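PDB 6M7L: putative non-ribosomal peptide synthetase from Actinomadura parvosata subsp. kistnae, which probably acts, through its condensation domain, in joining building blocks carried by the assembly line during non-ribosomal peptide synthesis. Local coordinates for residues 277-289 with 457-470. Residues are numbered along the deposited sequence; the frame is centred on the assembly and turned at random.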
ATOM      1  N   HIS A 277      -4.142  12.565  24.612  1.00 63.20           N
ATOM      2  CA  HIS A 277      -5.027  13.727  24.633  1.00 57.19           C
ATOM      3  C   HIS A 277      -5.131  14.306  26.038  1.00 61.61           C
ATOM      4  O   HIS A 277      -5.000  15.520  26.233  1.00 63.64           O
ATOM      5  CB  HIS A 277      -6.406  13.325  24.100  1.00 60.47           C
ATOM      6  CG  HIS A 277      -7.400  14.444  24.039  1.00 58.89           C
ATOM      7  ND1 HIS A 277      -7.125  15.723  24.474  1.00 62.43           N
ATOM      8  CD2 HIS A 277      -8.677  14.468  23.588  1.00 58.99           C
ATOM      9  CE1 HIS A 277      -8.190  16.484  24.299  1.00 66.69           C
ATOM     10  NE2 HIS A 277      -9.146  15.747  23.761  1.00 54.64           N
ATOM     11  N   ALA A 278      -5.358  13.445  27.033  1.00 66.32           N
ATOM     12  CA  ALA A 278      -5.470  13.914  28.410  1.00 64.85           C
ATOM     13  C   ALA A 278      -4.159  14.524  28.890  1.00 66.45           C
ATOM     14  O   ALA A 278      -4.149  15.598  29.503  1.00 60.50           O
ATOM     15  CB  ALA A 278      -5.902  12.767  29.323  1.00 59.95           C
ATOM     16  N   ALA A 279      -3.039  13.851  28.615  1.00 63.69           N
ATOM     17  CA  ALA A 279      -1.739  14.373  29.026  1.00 69.00           C
ATOM     18  C   ALA A 279      -1.470  15.734  28.396  1.00 65.04           C
ATOM     19  O   ALA A 279      -1.098  16.689  29.087  1.00 65.87           O
ATOM     20  CB  ALA A 279      -0.638  13.381  28.658  1.00 56.68           C
ATOM     21  N   LEU A 280      -1.663  15.841  27.079  1.00 63.82           N
ATOM     22  CA  LEU A 280      -1.442  17.109  26.392  1.00 65.50           C
ATOM     23  C   LEU A 280      -2.368  18.194  26.927  1.00 65.75           C
ATOM     24  O   LEU A 280      -1.963  19.354  27.070  1.00 62.77           O
ATOM     25  CB  LEU A 280      -1.638  16.921  24.886  1.00 58.23           C
ATOM     26  CG  LEU A 280      -1.234  18.056  23.941  1.00 55.99           C
ATOM     27  CD1 LEU A 280       0.249  18.365  24.067  1.00 52.25           C
ATOM     28  CD2 LEU A 280      -1.584  17.688  22.509  1.00 56.11           C
ATOM     29  N   ALA A 281      -3.615  17.831  27.241  1.00 67.61           N
ATOM     30  CA  ALA A 281      -4.558  18.800  27.788  1.00 60.18           C
ATOM     31  C   ALA A 281      -4.102  19.322  29.145  1.00 67.91           C
ATOM     32  O   ALA A 281      -4.369  20.479  29.485  1.00 64.94           O
ATOM     33  CB  ALA A 281      -5.947  18.171  27.896  1.00 59.72           C
ATOM     34  N   MET A 282      -3.421  18.487  29.933  1.00 70.72           N
ATOM     35  CA  MET A 282      -2.870  18.958  31.198  1.00 65.46           C
ATOM     36  C   MET A 282      -1.702  19.905  30.966  1.00 72.19           C
ATOM     37  O   MET A 282      -1.607  20.955  31.611  1.00 78.53           O
ATOM     38  CB  MET A 282      -2.429  17.771  32.057  1.00 70.58           C
ATOM     39  CG  MET A 282      -3.540  16.783  32.361  1.00 73.54           C
ATOM     40  SD  MET A 282      -3.009  15.389  33.375  1.00 79.50           S
ATOM     41  CE  MET A 282      -2.729  16.196  34.946  1.00 81.67           C
ATOM     42  N   LEU A 283      -0.807  19.551  30.040  1.00 69.07           N
ATOM     43  CA  LEU A 283       0.365  20.379  29.774  1.00 68.50           C
ATOM     44  C   LEU A 283      -0.040  21.762  29.284  1.00 68.38           C
ATOM     45  O   LEU A 283       0.442  22.780  29.794  1.00 69.42           O
ATOM     46  CB  LEU A 283       1.268  19.689  28.753  1.00 65.69           C
ATOM     47  CG  LEU A 283       2.558  20.424  28.396  1.00 70.80           C
ATOM     48  CD1 LEU A 283       3.487  20.487  29.597  1.00 75.09           C
ATOM     49  CD2 LEU A 283       3.237  19.749  27.223  1.00 67.45           C
ATOM     50  N   LEU A 284      -0.924  21.819  28.285  1.00 64.48           N
ATOM     51  CA  LEU A 284      -1.375  23.109  27.778  1.00 67.43           C
ATOM     52  C   LEU A 284      -2.141  23.888  28.836  1.00 68.05           C
ATOM     53  O   LEU A 284      -2.059  25.121  28.880  1.00 69.48           O
ATOM     54  CB  LEU A 284      -2.242  22.913  26.536  1.00 63.16           C
ATOM     55  CG  LEU A 284      -1.560  22.255  25.337  1.00 60.04           C
ATOM     56  CD1 LEU A 284      -2.484  22.274  24.129  1.00 53.47           C
ATOM     57  CD2 LEU A 284      -0.243  22.947  25.023  1.00 56.59           C
ATOM     58  N   SER A 285      -2.889  23.190  29.693  1.00 69.80           N
ATOM     59  CA  SER A 285      -3.638  23.867  30.746  1.00 71.15           C
ATOM     60  C   SER A 285      -2.707  24.611  31.693  1.00 76.86           C
ATOM     61  O   SER A 285      -2.987  25.749  32.083  1.00 79.58           O
ATOM     62  CB  SER A 285      -4.485  22.858  31.518  1.00 72.45           C
ATOM     63  OG  SER A 285      -5.260  23.494  32.519  1.00 71.49           O
ATOM     64  N   ARG A 286      -1.592  23.984  32.069  1.00 79.30           N
ATOM     65  CA  ARG A 286      -0.666  24.613  33.003  1.00 76.34           C
ATOM     66  C   ARG A 286       0.217  25.646  32.313  1.00 77.23           C
ATOM     67  O   ARG A 286       0.540  26.683  32.904  1.00 80.07           O
ATOM     68  CB  ARG A 286       0.186  23.543  33.686  1.00 71.58           C
ATOM     69  CG  ARG A 286      -0.606  22.632  34.608  1.00 73.98           C
ATOM     70  CD  ARG A 286      -0.776  23.261  35.979  1.00 72.91           C
ATOM     71  NE  ARG A 286       0.503  23.362  36.674  1.00 81.23           N
ATOM     72  CZ  ARG A 286       1.013  22.401  37.436  1.00 84.41           C
ATOM     73  NH1 ARG A 286       2.187  22.572  38.029  1.00 87.32           N
ATOM     74  NH2 ARG A 286       0.349  21.266  37.605  1.00 90.93           N
ATOM     75  N   LEU A 287       0.616  25.381  31.066  1.00 75.32           N
ATOM     76  CA  LEU A 287       1.435  26.338  30.329  1.00 71.66           C
ATOM     77  C   LEU A 287       0.679  27.638  30.090  1.00 75.22           C
ATOM     78  O   LEU A 287       1.216  28.731  30.297  1.00 84.12           O
ATOM     79  CB  LEU A 287       1.887  25.731  29.001  1.00 72.85           C
ATOM     80  CG  LEU A 287       2.958  24.644  29.064  1.00 77.15           C
ATOM     81  CD1 LEU A 287       3.232  24.095  27.674  1.00 68.13           C
ATOM     82  CD2 LEU A 287       4.230  25.189  29.692  1.00 74.54           C
ATOM     83  N   ASP A 288      -0.572  27.538  29.653  1.00 76.79           N
ATOM     84  CA  ASP A 288      -1.382  28.708  29.349  1.00 78.40           C
ATOM     85  C   ASP A 288      -2.268  29.138  30.512  1.00 78.72           C
ATOM     86  O   ASP A 288      -2.967  30.149  30.396  1.00 87.50           O
ATOM     87  CB  ASP A 288      -2.244  28.437  28.111  1.00 83.98           C
ATOM     88  CG  ASP A 288      -1.431  27.909  26.942  1.00 88.55           C
ATOM     89  OD1 ASP A 288      -0.231  28.245  26.848  1.00 88.00           O
ATOM     90  OD2 ASP A 288      -1.993  27.156  26.117  1.00 93.34           O
ATOM     91  N   GLY A 289      -2.255  28.402  31.619  1.00 77.14           N
ATOM     92  CA  GLY A 289      -3.039  28.781  32.786  1.00 79.13           C
ATOM     93  C   GLY A 289      -4.533  28.807  32.548  1.00 88.64           C
ATOM     94  O   GLY A 289      -5.233  29.665  33.101  1.00 95.23           O
ATOM     95  N   VAL A 457       2.047  10.933  34.705  1.00 82.46           N
ATOM     96  CA  VAL A 457       0.662  10.490  34.831  1.00 82.22           C
ATOM     97  C   VAL A 457       0.542   8.994  34.576  1.00 80.78           C
ATOM     98  O   VAL A 457      -0.389   8.347  35.073  1.00 79.84           O
ATOM     99  CB  VAL A 457      -0.255  11.297  33.892  1.00 76.60           C
ATOM    100  CG1 VAL A 457      -0.206  12.779  34.242  1.00 80.84           C
ATOM    101  CG2 VAL A 457       0.126  11.065  32.437  1.00 73.97           C
ATOM    102  N   GLY A 458       1.463   8.416  33.804  1.00 79.30           N
ATOM    103  CA  GLY A 458       1.454   6.973  33.628  1.00 77.43           C
ATOM    104  C   GLY A 458       1.797   6.239  34.910  1.00 81.40           C
ATOM    105  O   GLY A 458       1.141   5.257  35.268  1.00 78.89           O
ATOM    106  N   ALA A 459       2.816   6.716  35.626  1.00 88.72           N
ATOM    107  CA  ALA A 459       3.242   6.105  36.877  1.00 85.10           C
ATOM    108  C   ALA A 459       2.392   6.523  38.070  1.00 82.98           C
ATOM    109  O   ALA A 459       2.528   5.923  39.142  1.00 88.63           O
ATOM    110  CB  ALA A 459       4.709   6.443  37.153  1.00 76.84           C
ATOM    111  N   ALA A 460       1.531   7.526  37.919  1.00 80.34           N
ATOM    112  CA  ALA A 460       0.651   7.970  39.003  1.00 81.97           C
ATOM    113  C   ALA A 460      -0.600   8.587  38.400  1.00 86.99           C
ATOM    114  O   ALA A 460      -0.755   9.813  38.360  1.00 87.12           O
ATOM    115  CB  ALA A 460       1.360   8.962  39.924  1.00 83.60           C
ATOM    116  N   PRO A 461      -1.530   7.756  37.917  1.00 85.80           N
ATOM    117  CA  PRO A 461      -2.719   8.293  37.231  1.00 83.20           C
ATOM    118  C   PRO A 461      -3.660   9.084  38.128  1.00 84.89           C
ATOM    119  O   PRO A 461      -4.558   9.755  37.603  1.00 79.42           O
ATOM    120  CB  PRO A 461      -3.406   7.032  36.688  1.00 74.36           C
ATOM    121  CG  PRO A 461      -2.332   5.993  36.647  1.00 81.82           C
ATOM    122  CD  PRO A 461      -1.460   6.289  37.825  1.00 77.28           C
ATOM    123  N   GLU A 462      -3.492   9.034  39.448  1.00 89.26           N
ATOM    124  CA  GLU A 462      -4.341   9.795  40.355  1.00 88.72           C
ATOM    125  C   GLU A 462      -3.856  11.224  40.558  1.00 94.64           C
ATOM    126  O   GLU A 462      -4.490  11.977  41.305  1.00 90.84           O
ATOM    127  CB  GLU A 462      -4.441   9.087  41.712  1.00 89.01           C
ATOM    128  CG  GLU A 462      -3.222   9.253  42.613  1.00 90.15           C
ATOM    129  CD  GLU A 462      -2.065   8.358  42.217  1.00 92.77           C
ATOM    130  OE1 GLU A 462      -2.259   7.471  41.358  1.00 94.36           O
ATOM    131  OE2 GLU A 462      -0.959   8.538  42.771  1.00 93.03           O
ATOM    132  N   VAL A 463      -2.753  11.614  39.910  1.00 94.94           N
ATOM    133  CA  VAL A 463      -2.214  12.957  40.090  1.00 89.08           C
ATOM    134  C   VAL A 463      -3.228  13.983  39.605  1.00 88.34           C
ATOM    135  O   VAL A 463      -3.799  13.856  38.515  1.00 86.71           O
ATOM    136  CB  VAL A 463      -0.866  13.096  39.365  1.00 90.43           C
ATOM    137  CG1 VAL A 463      -1.016  12.857  37.865  1.00 89.06           C
ATOM    138  CG2 VAL A 463      -0.257  14.461  39.627  1.00 90.50           C
ATOM    139  N   ARG A 464      -3.479  14.993  40.431  1.00 90.41           N
ATOM    140  CA  ARG A 464      -4.397  16.049  40.046  1.00 93.06           C
ATOM    141  C   ARG A 464      -3.744  16.966  39.013  1.00 89.36           C
ATOM    142  O   ARG A 464      -2.532  16.933  38.784  1.00 89.23           O
ATOM    143  CB  ARG A 464      -4.836  16.854  41.269  1.00 93.71           C
ATOM    144  CG  ARG A 464      -5.782  16.127  42.215  1.00 96.11           C
ATOM    145  CD  ARG A 464      -6.592  17.128  43.030  1.00101.59           C
ATOM    146  NE  ARG A 464      -7.371  16.500  44.095  1.00104.48           N
ATOM    147  CZ  ARG A 464      -7.074  16.586  45.388  1.00110.44           C
ATOM    148  NH1 ARG A 464      -6.015  17.278  45.784  1.00107.08           N
ATOM    149  NH2 ARG A 464      -7.840  15.983  46.288  1.00106.77           N
ATOM    150  N   LEU A 465      -4.578  17.795  38.380  1.00 90.01           N
ATOM    151  CA  LEU A 465      -4.071  18.751  37.400  1.00 80.93           C
ATOM    152  C   LEU A 465      -3.122  19.757  38.037  1.00 87.73           C
ATOM    153  O   LEU A 465      -2.157  20.191  37.397  1.00 89.67           O
ATOM    154  CB  LEU A 465      -5.238  19.473  36.725  1.00 81.07           C
ATOM    155  CG  LEU A 465      -4.918  20.655  35.807  1.00 78.06           C
ATOM    156  CD1 LEU A 465      -4.066  20.214  34.627  1.00 76.79           C
ATOM    157  CD2 LEU A 465      -6.198  21.329  35.331  1.00 57.76           C
ATOM    158  N   SER A 466      -3.367  20.124  39.296  1.00 93.51           N
ATOM    159  CA  SER A 466      -2.562  21.152  39.950  1.00 91.22           C
ATOM    160  C   SER A 466      -1.200  20.623  40.383  1.00 89.16           C
ATOM    161  O   SER A 466      -0.192  21.325  40.256  1.00 90.22           O
ATOM    162  CB  SER A 466      -3.311  21.713  41.157  1.00 91.23           C
ATOM    163  OG  SER A 466      -3.479  20.719  42.153  1.00 91.75           O
ATOM    164  N   GLN A 467      -1.148  19.396  40.901  1.00 94.40           N
ATOM    165  CA  GLN A 467       0.075  18.829  41.450  1.00 98.13           C
ATOM    166  C   GLN A 467       0.937  18.139  40.397  1.00 97.39           C
ATOM    167  O   GLN A 467       1.742  17.266  40.742  1.00101.47           O
ATOM    168  CB  GLN A 467      -0.262  17.850  42.579  1.00 97.04           C
ATOM    169  CG  GLN A 467      -1.243  16.759  42.186  1.00 96.65           C
ATOM    170  CD  GLN A 467      -1.481  15.757  43.299  1.00 98.56           C
ATOM    171  OE1 GLN A 467      -1.871  14.615  43.050  1.00 96.87           O
ATOM    172  NE2 GLN A 467      -1.248  16.179  44.536  1.00101.34           N
ATOM    173  N   VAL A 468       0.797  18.513  39.136  1.00 90.88           N
ATOM    174  CA  VAL A 468       1.565  17.904  38.056  1.00 94.34           C
ATOM    175  C   VAL A 468       2.813  18.739  37.803  1.00 98.60           C
ATOM    176  O   VAL A 468       2.830  19.956  38.012  1.00101.18           O
ATOM    177  CB  VAL A 468       0.686  17.747  36.796  1.00 94.99           C
ATOM    178  CG1 VAL A 468       1.259  18.513  35.611  1.00 97.17           C
ATOM    179  CG2 VAL A 468       0.507  16.276  36.470  1.00 95.62           C
ATOM    180  N   ASP A 469       3.881  18.073  37.362  1.00 99.64           N
ATOM    181  CA  ASP A 469       5.207  18.686  37.269  1.00103.87           C
ATOM    182  C   ASP A 469       5.376  19.324  35.892  1.00107.97           C
ATOM    183  O   ASP A 469       5.695  18.643  34.914  1.00110.77           O
ATOM    184  CB  ASP A 469       6.286  17.643  37.538  1.00106.68           C
ATOM    185  CG  ASP A 469       7.622  18.258  37.905  1.00111.94           C
ATOM    186  OD1 ASP A 469       7.947  19.349  37.392  1.00116.35           O
ATOM    187  OD2 ASP A 469       8.351  17.644  38.713  1.00115.14           O
ATOM    188  N   VAL A 470       5.167  20.637  35.818  1.00107.11           N
ATOM    189  CA  VAL A 470       5.429  21.408  34.603  1.00105.18           C
ATOM    190  C   VAL A 470       6.155  22.694  34.984  1.00105.97           C
ATOM    191  O   VAL A 470       5.505  23.682  35.359  1.00108.79           O
ATOM    192  CB  VAL A 470       4.135  21.721  33.833  1.00 98.59           C
ATOM    193  CG1 VAL A 470       4.442  22.576  32.609  1.00 93.14           C
ATOM    194  CG2 VAL A 470       3.429  20.443  33.413  1.00105.03           C
TER
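Met282 and Arg286, one turn apart on helix 272-288, meet the end of helix 440-459 and the C-terminal tail that follows it, in the C-terminal half of a condensation domain of the CoA-dependent acyltransferase superfamily. From Val457 to Val470 the chain advances in the same direction as helix 272-288, and the helix end and the tail together enclose Met282. The side chain of Met282 bends at its last torsion (chi3 70°), which brings CE to 3.6 Å from Val468 CG2 and against the CA of Leu465, while SD lies 3.9 Å from CG1 of Val457, in the last turn of helix 440-459. Leu465 lies alongside Met282, pointing the other way, its CD1 3.9 Å from Met282 CB; Ile334 of helix 331-346 also touches Met282. Toward the partly exposed end, Val470 is set roughly perpendicular to Leu283 and Leu287, with CG1 3.8 Å from Leu283 CD1.

Towards solvent the contact becomes polar, and Arg286 takes over. Folded at chi2 and chi3 (-84° and -67°), its chain turns the guanidinium back onto the tail's carbonyl groups. Ser466 O lies over one face, without a hydrogen bond, whereas Val468 O sits near the edge and accepts weak bonds from both NH1 and NH2. Replacing Arg286 with an alanine removes the guanidinium, which is likely to leave the Leu465 and Val468 carbonyls without their shared donor and the tail less firmly held. The straightest of the three bonds runs from Arg286 NH2 to a lone pair of Leu465 O, 2.7 Å away and in the carbonyl plane.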